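Local coordinates for glycosyl hydrolases family 2, sugar binding domain protein (PDB 6D1P) that is a beta-glucuronidase of the human gut bacterium Bacteroides uniformis and probably hydrolyses O-glycosidic bonds, as glycoside hydrolase family 2 enzymes do, at residues K28-E33 with Y191-L196; E642-S647 with G675-V680; L732-L737 with R781-V786. One frame throughout, in Å; residues are numbered along the deposited sequence.

How the contacts relate
The three contacts are antiparallel strand pairings in three separate sheets, and they follow one another along the chain. Contact 1 belongs to the N-terminal region that carries the family 2 sugar-binding domain. Contact 2 lies in the DUF4982 region and contact 3 in a C-terminal beta domain. None touches another. Contacts 1 and 2 are on opposite sides of the chain's centre, with centres 50 Å apart. Contact 3 is about 17 Å from contact 2 and about 22 Å from contact 1, between nearest atoms. Two contacts reach the TIM-barrel domain through side chains: contact 1 through Arg30, Arg192 and Tyr193, contact 2 through Glu642 and Tyr646.

Contact 1. Residues K28-E33 with Y191-L196; sequences KQRLTE and YRYVNL
Lys28 lies on the short strand 28-30, and its ammonium turns away to Glu110 and the carbonyl of Ile23. Gln29 forms an antiparallel hydrogen-bonded pair with Leu196. Its N donates to Leu196 O at 3.0 Å, and Leu196 N returns a bond to Gln29 O at 2.7 Å. Arg30 faces Asn195 in a non-hydrogen-bonded pair. Its CG is anti to the carbonyl carbon (chi1 -71°), and the chain then runs extended over one face of Tyr193. The guanidinium lies flat on the ring, with planes 8° apart and Arg30 CZ 3.8 Å from the Tyr193 ring centroid. This is a stacked cation-pi contact. One water accepts from Arg30 NE and donates to Asn195 OD1, while Glu343 takes Arg30 NH2 in a salt bridge. Asn195 ND2 turns to Glu112. Leu31 N donates to Val194 O at 2.9 Å, a nearly straight bond (167°). Leu31 CD2 packs on Leu196 CB at 3.8 Å. A second water joins Leu31 O to Val194 N. Strand 28-30 is one edge of a four-stranded antiparallel sheet within the chain. Strand 106-111 flanks 194-199 on its other side, and helix 370-379 meets Arg30 and Tyr193 through Ile371.

Contact 2. Residues E642-S647 with G675-V680; sequences EILVYS and GLRWNV
Strands 642-647 and 677-680 pair antiparallel at one edge of a three-stranded sheet, and the two faces of the pair differ sharply. The backbone joins them through three hydrogen bonds. Ile643 and Trp678 exchange two: Ile643 N to Trp678 O at 2.8 Å and Trp678 N to Ile643 O at 3.1 Å. Val645 N adds a third, to Leu676 O at 3.0 Å, approaching nearly along the C=O axis. Leu676 is the centre of an inverse gamma turn that leads into the second strand.

The tight face carries Ile643 and Trp678. Ile643 CG1 is anti to the carbonyl carbon (chi1 -69°), and the tip of that branch, CD1, meets Val680 CB at 3.7 Å. Val645 CG2 touches the indole at Trp678 CZ3, 3.8 Å away, with the two side chains crossing obliquely. Leu676 CD1 lies 4.0 Å from Ser647 CB. Val652, Leu654 and Val656 of strand 651-656 pack on this side, and Lys664 makes a cation-pi contact with the indole.

The other face is more polar. Leu644 is still buried there, against Pro672 and Ala673. Its CD2 lies beside Arg677 CB at 3.7 Å, the two side chains pointing the same way. The part with Glu642, Arg677 and Asn679 is looser. Arg677 has its CG in the crowded position between N and carbonyl carbon (chi1 58°), then extends away to a salt bridge with Asp670. Glu642 instead pairs with Arg555 of helix 550-564. The charged atoms of Glu642 and Arg677 do not meet. Asn679 is exposed at the end of this face.

Backbone bonds and apolar packing therefore carry the pairing. The charges on the polar face serve other partners, and Glu642 ties the sheet to the TIM-barrel domain.

Contact 3. Residues L732-L737 with R781-V786; sequences LVQAEL and RASIRV
Backbone hydrogen bonds make the frame of this regular antiparallel pair. Strand 781-787 is one edge of a three-stranded antiparallel sheet, with strand 718-723 on the other side of 730-738. Val733 and Ile784 exchange two bonds, and so do Ala735 and Ala782. The shortest runs from Ala735 N to Ala782 O at 2.7 Å.

The polar contact is on the face of Gln734, Arg781 and Ser783. Gln734 and Arg781 both have CG anti to the backbone N, and their extended chains cross obliquely. Arg781 NE donates to Gln734 OE1 at 2.7 Å, a fairly straight bond (165°). The oxygen lies in the guanidinium plane, but NE sits above the amide carbonyl plane, and the two planes are almost perpendicular (89°). A water donates to Gln734 OE1 and bonds to Ser783 OG, with a weak link to Arg781 NH2.

Apolar packing occurs on both faces. Val733 CG2 meets Val786 CG2 at 3.7 Å, while Ala782 packs on Ile752 and Ile784 on Phe754, both from strand 751-756 of a second sheet. On the polar face, Leu732 CD1 reaches Ser783 CB at 3.7 Å.

Two donors thus grip Gln734 OE1. The charge of Arg781 would probably polarise the amide.

Contact 1. Residues K28-E33 with Y191-L196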
loop_
_atom_site.group_PDB
_atom_site.type_symbol
_atom_site.label_atom_id
_atom_site.label_comp_id
_atom_site.label_asym_id
_atom_site.label_seq_id
_atom_site.Cartn_x
_atom_site.Cartn_y
_atom_site.Cartn_z
ATOM N N LYS A 28 7.647 29.729 19.476
ATOM C CA LYS A 28 7.084 28.921 18.394
ATOM C C LYS A 28 6.200 27.814 18.958
ATOM O O LYS A 28 6.401 27.369 20.092
ATOM C CB LYS A 28 8.195 28.332 17.513
ATOM C CG LYS A 28 9.503 28.088 18.235
ATOM C CD LYS A 28 10.620 27.751 17.255
ATOM C CE LYS A 28 10.909 28.898 16.304
ATOM N NZ LYS A 28 12.084 28.600 15.415
ATOM N N GLN A 29 5.225 27.361 18.151
ATOM C CA GLN A 29 4.252 26.350 18.570
ATOM C C GLN A 29 4.384 25.092 17.706
ATOM O O GLN A 29 4.329 25.168 16.472
ATOM C CB GLN A 29 2.816 26.894 18.517
ATOM C CG GLN A 29 1.773 25.835 18.925
ATOM C CD GLN A 29 0.331 26.305 18.709
ATOM O OE1 GLN A 29 0.072 27.515 18.693
ATOM N NE2 GLN A 29 -0.605 25.360 18.529
ATOM N N ARG A 30 4.555 23.942 18.359
ATOM C CA ARG A 30 4.528 22.649 17.696
ATOM C C ARG A 30 3.083 22.274 17.383
ATOM O O ARG A 30 2.229 22.237 18.281
ATOM C CB ARG A 30 5.159 21.578 18.579
ATOM C CG ARG A 30 6.630 21.695 18.733
ATOM C CD ARG A 30 7.133 20.612 19.631
ATOM N NE ARG A 30 8.585 20.663 19.724
ATOM C CZ ARG A 30 9.299 19.956 20.590
ATOM N NH1 ARG A 30 8.695 19.138 21.454
ATOM N NH2 ARG A 30 10.623 20.074 20.598
ATOM N N LEU A 31 2.821 21.990 16.110
ATOM C CA LEU A 31 1.531 21.507 15.643
ATOM C C LEU A 31 1.563 19.987 15.696
ATOM O O LEU A 31 1.977 19.326 14.750
ATOM C CB LEU A 31 1.264 22.011 14.232
ATOM C CG LEU A 31 1.486 23.514 14.048
ATOM C CD1 LEU A 31 1.310 23.900 12.616
ATOM C CD2 LEU A 31 0.518 24.304 14.923
ATOM N N THR A 32 1.130 19.412 16.811
ATOM C CA THR A 32 1.086 17.960 16.894
ATOM C C THR A 32 -0.320 17.371 16.789
ATOM O O THR A 32 -0.449 16.209 16.385
ATOM C CB THR A 32 1.752 17.475 18.195
ATOM O OG1 THR A 32 0.948 17.808 19.331
ATOM C CG2 THR A 32 3.134 18.107 18.365
ATOM N N GLU A 33 -1.378 18.127 17.087
ATOM C CA GLU A 33 -2.705 17.541 17.254
ATOM C C GLU A 33 -3.618 17.789 16.055
ATOM O O GLU A 33 -3.474 18.768 15.322
ATOM C CB GLU A 33 -3.400 18.084 18.505
ATOM C CG GLU A 33 -2.539 18.204 19.719
ATOM C CD GLU A 33 -2.142 16.868 20.243
ATOM O OE1 GLU A 33 -3.036 16.004 20.353
ATOM O OE2 GLU A 33 -0.936 16.676 20.537
ATOM N N TYR A 191 7.887 13.475 9.816
ATOM C CA TYR A 191 8.447 12.719 10.917
ATOM C C TYR A 191 9.268 13.577 11.856
ATOM O O TYR A 191 9.763 13.068 12.865
ATOM C CB TYR A 191 9.271 11.548 10.385
ATOM C CG TYR A 191 10.195 11.843 9.208
ATOM C CD1 TYR A 191 11.307 12.674 9.353
ATOM C CD2 TYR A 191 9.988 11.234 7.965
ATOM C CE1 TYR A 191 12.169 12.919 8.289
ATOM C CE2 TYR A 191 10.837 11.459 6.909
ATOM C CZ TYR A 191 11.929 12.309 7.066
ATOM O OH TYR A 191 12.784 12.539 6.007
ATOM N N ARG A 192 9.421 14.863 11.563
ATOM C CA ARG A 192 9.944 15.813 12.531
ATOM C C ARG A 192 8.922 16.920 12.704
ATOM O O ARG A 192 8.083 17.151 11.828
ATOM C CB ARG A 192 11.291 16.424 12.121
ATOM C CG ARG A 192 12.398 15.446 12.051
ATOM C CD ARG A 192 13.695 16.173 11.784
ATOM N NE ARG A 192 14.727 15.240 11.363
ATOM C CZ ARG A 192 15.758 15.570 10.604
ATOM N NH1 ARG A 192 15.889 16.820 10.193
ATOM N NH2 ARG A 192 16.658 14.657 10.254
ATOM N N TYR A 193 9.037 17.605 13.839
ATOM C CA TYR A 193 8.050 18.588 14.246
ATOM C C TYR A 193 7.815 19.646 13.180
ATOM O O TYR A 193 8.744 20.109 12.502
ATOM C CB TYR A 193 8.494 19.262 15.541
ATOM C CG TYR A 193 8.475 18.320 16.722
ATOM C CD1 TYR A 193 7.287 17.707 17.123
ATOM C CD2 TYR A 193 9.640 18.045 17.441
ATOM C CE1 TYR A 193 7.262 16.843 18.194
ATOM C CE2 TYR A 193 9.621 17.197 18.516
ATOM C CZ TYR A 193 8.433 16.589 18.890
ATOM O OH TYR A 193 8.410 15.717 19.961
ATOM N N VAL A 194 6.551 20.025 13.047
ATOM C CA VAL A 194 6.140 21.203 12.302
ATOM C C VAL A 194 5.735 22.261 13.318
ATOM O O VAL A 194 5.040 21.959 14.295
ATOM C CB VAL A 194 4.986 20.882 11.328
ATOM C CG1 VAL A 194 4.634 22.100 10.513
ATOM C CG2 VAL A 194 5.387 19.744 10.415
ATOM N N ASN A 195 6.186 23.496 13.089
ATOM C CA ASN A 195 5.978 24.608 14.005
ATOM C C ASN A 195 5.235 25.737 13.311
ATOM O O ASN A 195 5.523 26.063 12.156
ATOM C CB ASN A 195 7.314 25.138 14.542
ATOM C CG ASN A 195 8.138 24.059 15.176
ATOM O OD1 ASN A 195 7.640 23.298 16.018
ATOM N ND2 ASN A 195 9.397 23.953 14.765
ATOM N N LEU A 196 4.275 26.325 14.019
ATOM C CA LEU A 196 3.679 27.598 13.625
ATOM C C LEU A 196 4.465 28.727 14.285
ATOM O O LEU A 196 4.678 28.707 15.506
ATOM C CB LEU A 196 2.207 27.647 14.040
ATOM C CG LEU A 196 1.428 28.897 13.647
ATOM C CD1 LEU A 196 1.360 29.029 12.133
ATOM C CD2 LEU A 196 0.032 28.835 14.260
HETATM O O HOH W 1 9.701 21.887 17.846
HETATM O O HOH W 2 4.689 18.466 14.414
#

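Contact 2. Residues E642-S647 with G675-V680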
loop_
_atom_site.group_PDB
_atom_site.type_symbol
_atom_site.label_atom_id
_atom_site.label_comp_id
_atom_site.label_asym_id
_atom_site.label_seq_id
_atom_site.Cartn_x
_atom_site.Cartn_y
_atom_site.Cartn_z
ATOM N N GLU A 642 33.258 -21.279 31.289
ATOM C CA GLU A 642 33.751 -19.913 31.345
ATOM C C GLU A 642 32.631 -18.926 31.656
ATOM O O GLU A 642 31.506 -19.054 31.156
ATOM C CB GLU A 642 34.413 -19.558 30.015
ATOM C CG GLU A 642 34.818 -18.109 29.845
ATOM C CD GLU A 642 34.796 -17.705 28.378
ATOM O OE1 GLU A 642 33.673 -17.538 27.818
ATOM O OE2 GLU A 642 35.895 -17.599 27.783
ATOM N N ILE A 643 32.954 -17.942 32.500
ATOM C CA ILE A 643 32.083 -16.823 32.839
ATOM C C ILE A 643 32.896 -15.549 32.662
ATOM O O ILE A 643 33.979 -15.416 33.242
ATOM C CB ILE A 643 31.541 -16.922 34.284
ATOM C CG1 ILE A 643 30.554 -18.065 34.439
ATOM C CG2 ILE A 643 30.874 -15.627 34.730
ATOM C CD1 ILE A 643 31.194 -19.381 34.798
ATOM N N LEU A 644 32.391 -14.620 31.857
ATOM C CA LEU A 644 33.049 -13.335 31.652
ATOM C C LEU A 644 32.270 -12.242 32.366
ATOM O O LEU A 644 31.043 -12.280 32.441
ATOM C CB LEU A 644 33.160 -12.988 30.162
ATOM C CG LEU A 644 33.620 -14.093 29.210
ATOM C CD1 LEU A 644 33.365 -13.712 27.720
ATOM C CD2 LEU A 644 35.076 -14.462 29.454
ATOM N N VAL A 645 32.979 -11.251 32.876
ATOM C CA VAL A 645 32.333 -10.135 33.547
ATOM C C VAL A 645 32.855 -8.849 32.941
ATOM O O VAL A 645 34.062 -8.706 32.711
ATOM C CB VAL A 645 32.576 -10.156 35.066
ATOM C CG1 VAL A 645 31.954 -8.938 35.691
ATOM C CG2 VAL A 645 31.986 -11.418 35.677
ATOM N N TYR A 646 31.961 -7.915 32.683
ATOM C CA TYR A 646 32.360 -6.643 32.101
ATOM C C TYR A 646 32.134 -5.575 33.163
ATOM O O TYR A 646 30.998 -5.190 33.457
ATOM C CB TYR A 646 31.636 -6.389 30.767
ATOM C CG TYR A 646 32.265 -7.275 29.709
ATOM C CD1 TYR A 646 33.383 -6.839 28.977
ATOM C CD2 TYR A 646 31.821 -8.585 29.514
ATOM C CE1 TYR A 646 34.002 -7.669 28.045
ATOM C CE2 TYR A 646 32.437 -9.420 28.593
ATOM C CZ TYR A 646 33.536 -8.953 27.869
ATOM O OH TYR A 646 34.146 -9.780 26.963
ATOM N N SER A 647 33.238 -5.124 33.757
ATOM C CA SER A 647 33.205 -4.108 34.791
ATOM C C SER A 647 34.377 -3.158 34.591
ATOM O O SER A 647 35.433 -3.556 34.092
ATOM C CB SER A 647 33.255 -4.762 36.186
ATOM O OG SER A 647 33.543 -3.806 37.193
ATOM N N GLY A 675 40.647 -9.517 32.046
ATOM C CA GLY A 675 41.046 -10.351 33.164
ATOM C C GLY A 675 39.925 -10.825 34.077
ATOM O O GLY A 675 40.128 -11.787 34.826
ATOM N N LEU A 676 38.748 -10.191 34.046
ATOM C CA LEU A 676 37.623 -10.574 34.903
ATOM C C LEU A 676 36.881 -11.755 34.271
ATOM O O LEU A 676 35.782 -11.640 33.723
ATOM C CB LEU A 676 36.708 -9.381 35.138
ATOM C CG LEU A 676 37.498 -8.112 35.467
ATOM C CD1 LEU A 676 36.613 -6.872 35.641
ATOM C CD2 LEU A 676 38.418 -8.319 36.709
ATOM N N ARG A 677 37.510 -12.922 34.353
ATOM C CA ARG A 677 36.933 -14.148 33.828
ATOM C C ARG A 677 37.337 -15.299 34.731
ATOM O O ARG A 677 38.444 -15.307 35.280
ATOM C CB ARG A 677 37.385 -14.426 32.388
ATOM C CG ARG A 677 38.913 -14.529 32.212
ATOM C CD ARG A 677 39.285 -14.887 30.776
ATOM N NE ARG A 677 40.706 -15.167 30.657
ATOM C CZ ARG A 677 41.642 -14.229 30.502
ATOM N NH1 ARG A 677 41.305 -12.942 30.445
ATOM N NH2 ARG A 677 42.924 -14.572 30.414
ATOM N N TRP A 678 36.419 -16.250 34.892
ATOM C CA TRP A 678 36.583 -17.460 35.687
ATOM C C TRP A 678 36.097 -18.664 34.895
ATOM O O TRP A 678 35.155 -18.568 34.103
ATOM C CB TRP A 678 35.779 -17.409 36.995
ATOM C CG TRP A 678 36.217 -16.361 37.941
ATOM C CD1 TRP A 678 36.942 -16.545 39.084
ATOM C CD2 TRP A 678 35.969 -14.952 37.844
ATOM N NE1 TRP A 678 37.154 -15.338 39.710
ATOM C CE2 TRP A 678 36.574 -14.344 38.967
ATOM C CE3 TRP A 678 35.301 -14.147 36.919
ATOM C CZ2 TRP A 678 36.520 -12.976 39.192
ATOM C CZ3 TRP A 678 35.265 -12.775 37.138
ATOM C CH2 TRP A 678 35.864 -12.208 38.267
ATOM N N ASN A 679 36.742 -19.799 35.105
ATOM C CA ASN A 679 36.185 -21.080 34.700
ATOM C C ASN A 679 35.611 -21.749 35.937
ATOM O O ASN A 679 36.171 -21.637 37.029
ATOM C CB ASN A 679 37.231 -21.967 34.033
ATOM C CG ASN A 679 37.600 -21.474 32.648
ATOM O OD1 ASN A 679 37.381 -20.305 32.318
ATOM N ND2 ASN A 679 38.156 -22.355 31.831
ATOM N N VAL A 680 34.467 -22.396 35.780
ATOM C CA VAL A 680 33.673 -22.769 36.945
ATOM C C VAL A 680 32.931 -24.069 36.655
ATOM O O VAL A 680 32.537 -24.311 35.506
ATOM C CB VAL A 680 32.693 -21.643 37.322
ATOM C CG1 VAL A 680 31.812 -22.065 38.458
ATOM C CG2 VAL A 680 33.421 -20.339 37.691
#

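Contact 3. Residues L732-L737 with R781-V786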
loop_
_atom_site.group_PDB
_atom_site.type_symbol
_atom_site.label_atom_id
_atom_site.label_comp_id
_atom_site.label_asym_id
_atom_site.label_seq_id
_atom_site.Cartn_x
_atom_site.Cartn_y
_atom_site.Cartn_z
ATOM N N LEU A 732 3.986 -12.583 27.424
ATOM C CA LEU A 732 5.096 -13.037 26.607
ATOM C C LEU A 732 4.882 -14.505 26.287
ATOM O O LEU A 732 4.730 -15.320 27.196
ATOM C CB LEU A 732 6.432 -12.827 27.323
ATOM C CG LEU A 732 7.673 -13.235 26.517
ATOM C CD1 LEU A 732 7.720 -12.459 25.187
ATOM C CD2 LEU A 732 8.965 -13.056 27.323
ATOM N N VAL A 733 4.848 -14.839 25.005
ATOM C CA VAL A 733 4.685 -16.211 24.552
ATOM C C VAL A 733 6.016 -16.669 23.975
ATOM O O VAL A 733 6.687 -15.909 23.264
ATOM C CB VAL A 733 3.550 -16.316 23.509
ATOM C CG1 VAL A 733 3.614 -17.628 22.756
ATOM C CG2 VAL A 733 2.203 -16.164 24.182
ATOM N N GLN A 734 6.395 -17.911 24.275
ATOM C CA GLN A 734 7.691 -18.453 23.891
ATOM C C GLN A 734 7.508 -19.719 23.071
ATOM O O GLN A 734 6.739 -20.608 23.453
ATOM C CB GLN A 734 8.540 -18.754 25.130
ATOM C CG GLN A 734 9.853 -19.435 24.798
ATOM C CD GLN A 734 10.687 -19.748 26.035
ATOM O OE1 GLN A 734 11.419 -18.893 26.550
ATOM N NE2 GLN A 734 10.583 -20.984 26.511
ATOM N N ALA A 735 8.197 -19.791 21.942
ATOM C CA ALA A 735 8.303 -21.022 21.173
ATOM C C ALA A 735 9.659 -21.662 21.444
ATOM O O ALA A 735 10.683 -20.979 21.472
ATOM C CB ALA A 735 8.135 -20.765 19.671
ATOM N N GLU A 736 9.660 -22.973 21.633
ATOM C CA GLU A 736 10.861 -23.737 21.922
ATOM C C GLU A 736 10.993 -24.838 20.884
ATOM O O GLU A 736 10.047 -25.599 20.669
ATOM C CB GLU A 736 10.794 -24.341 23.337
ATOM C CG GLU A 736 12.130 -24.858 23.871
ATOM C CD GLU A 736 11.987 -25.564 25.211
ATOM O OE1 GLU A 736 11.129 -26.465 25.322
ATOM O OE2 GLU A 736 12.716 -25.203 26.164
ATOM N N LEU A 737 12.147 -24.916 20.230
ATOM C CA LEU A 737 12.435 -26.036 19.347
ATOM C C LEU A 737 13.070 -27.143 20.182
ATOM O O LEU A 737 14.045 -26.894 20.902
ATOM C CB LEU A 737 13.366 -25.597 18.217
ATOM C CG LEU A 737 12.777 -24.500 17.326
ATOM C CD1 LEU A 737 13.780 -23.945 16.344
ATOM C CD2 LEU A 737 11.562 -25.042 16.575
ATOM N N ARG A 781 14.879 -20.803 20.543
ATOM C CA ARG A 781 13.902 -20.037 21.290
ATOM C C ARG A 781 13.486 -18.805 20.489
ATOM O O ARG A 781 14.327 -18.138 19.882
ATOM C CB ARG A 781 14.533 -19.667 22.623
ATOM C CG ARG A 781 13.784 -18.768 23.542
ATOM C CD ARG A 781 14.487 -18.832 24.909
ATOM N NE ARG A 781 13.885 -17.925 25.881
ATOM C CZ ARG A 781 14.479 -16.833 26.348
ATOM N NH1 ARG A 781 15.702 -16.521 25.943
ATOM N NH2 ARG A 781 13.851 -16.060 27.230
ATOM N N ALA A 782 12.187 -18.517 20.470
ATOM C CA ALA A 782 11.697 -17.264 19.915
ATOM C C ALA A 782 10.431 -16.881 20.659
ATOM O O ALA A 782 9.637 -17.740 21.047
ATOM C CB ALA A 782 11.433 -17.356 18.405
ATOM N N SER A 783 10.241 -15.579 20.844
ATOM C CA SER A 783 9.218 -15.077 21.746
ATOM C C SER A 783 8.536 -13.871 21.138
ATOM O O SER A 783 9.154 -13.099 20.419
ATOM C CB SER A 783 9.813 -14.677 23.107
ATOM O OG SER A 783 10.314 -15.823 23.745
ATOM N N ILE A 784 7.277 -13.674 21.502
ATOM C CA ILE A 784 6.532 -12.520 21.032
ATOM C C ILE A 784 5.584 -12.065 22.129
ATOM O O ILE A 784 5.025 -12.887 22.859
ATOM C CB ILE A 784 5.776 -12.848 19.725
ATOM C CG1 ILE A 784 5.109 -11.590 19.167
ATOM C CG2 ILE A 784 4.823 -14.004 19.949
ATOM C CD1 ILE A 784 4.800 -11.661 17.699
ATOM N N ARG A 785 5.413 -10.749 22.244
ATOM C CA ARG A 785 4.464 -10.174 23.190
ATOM C C ARG A 785 3.044 -10.177 22.633
ATOM O O ARG A 785 2.828 -9.987 21.429
ATOM C CB ARG A 785 4.876 -8.748 23.547
ATOM C CG ARG A 785 5.943 -8.693 24.606
ATOM C CD ARG A 785 6.640 -7.360 24.612
ATOM N NE ARG A 785 7.885 -7.442 25.372
ATOM C CZ ARG A 785 8.787 -6.464 25.455
ATOM N NH1 ARG A 785 8.583 -5.314 24.824
ATOM N NH2 ARG A 785 9.897 -6.644 26.161
ATOM N N VAL A 786 2.080 -10.382 23.530
ATOM C CA VAL A 786 0.657 -10.459 23.215
ATOM C C VAL A 786 -0.072 -9.421 24.058
ATOM O O VAL A 786 0.174 -9.318 25.261
ATOM C CB VAL A 786 0.095 -11.864 23.492
ATOM C CG1 VAL A 786 -1.332 -11.988 22.955
ATOM C CG2 VAL A 786 0.991 -12.920 22.874
HETATM O O HOH W 3 10.448 -16.311 26.778
#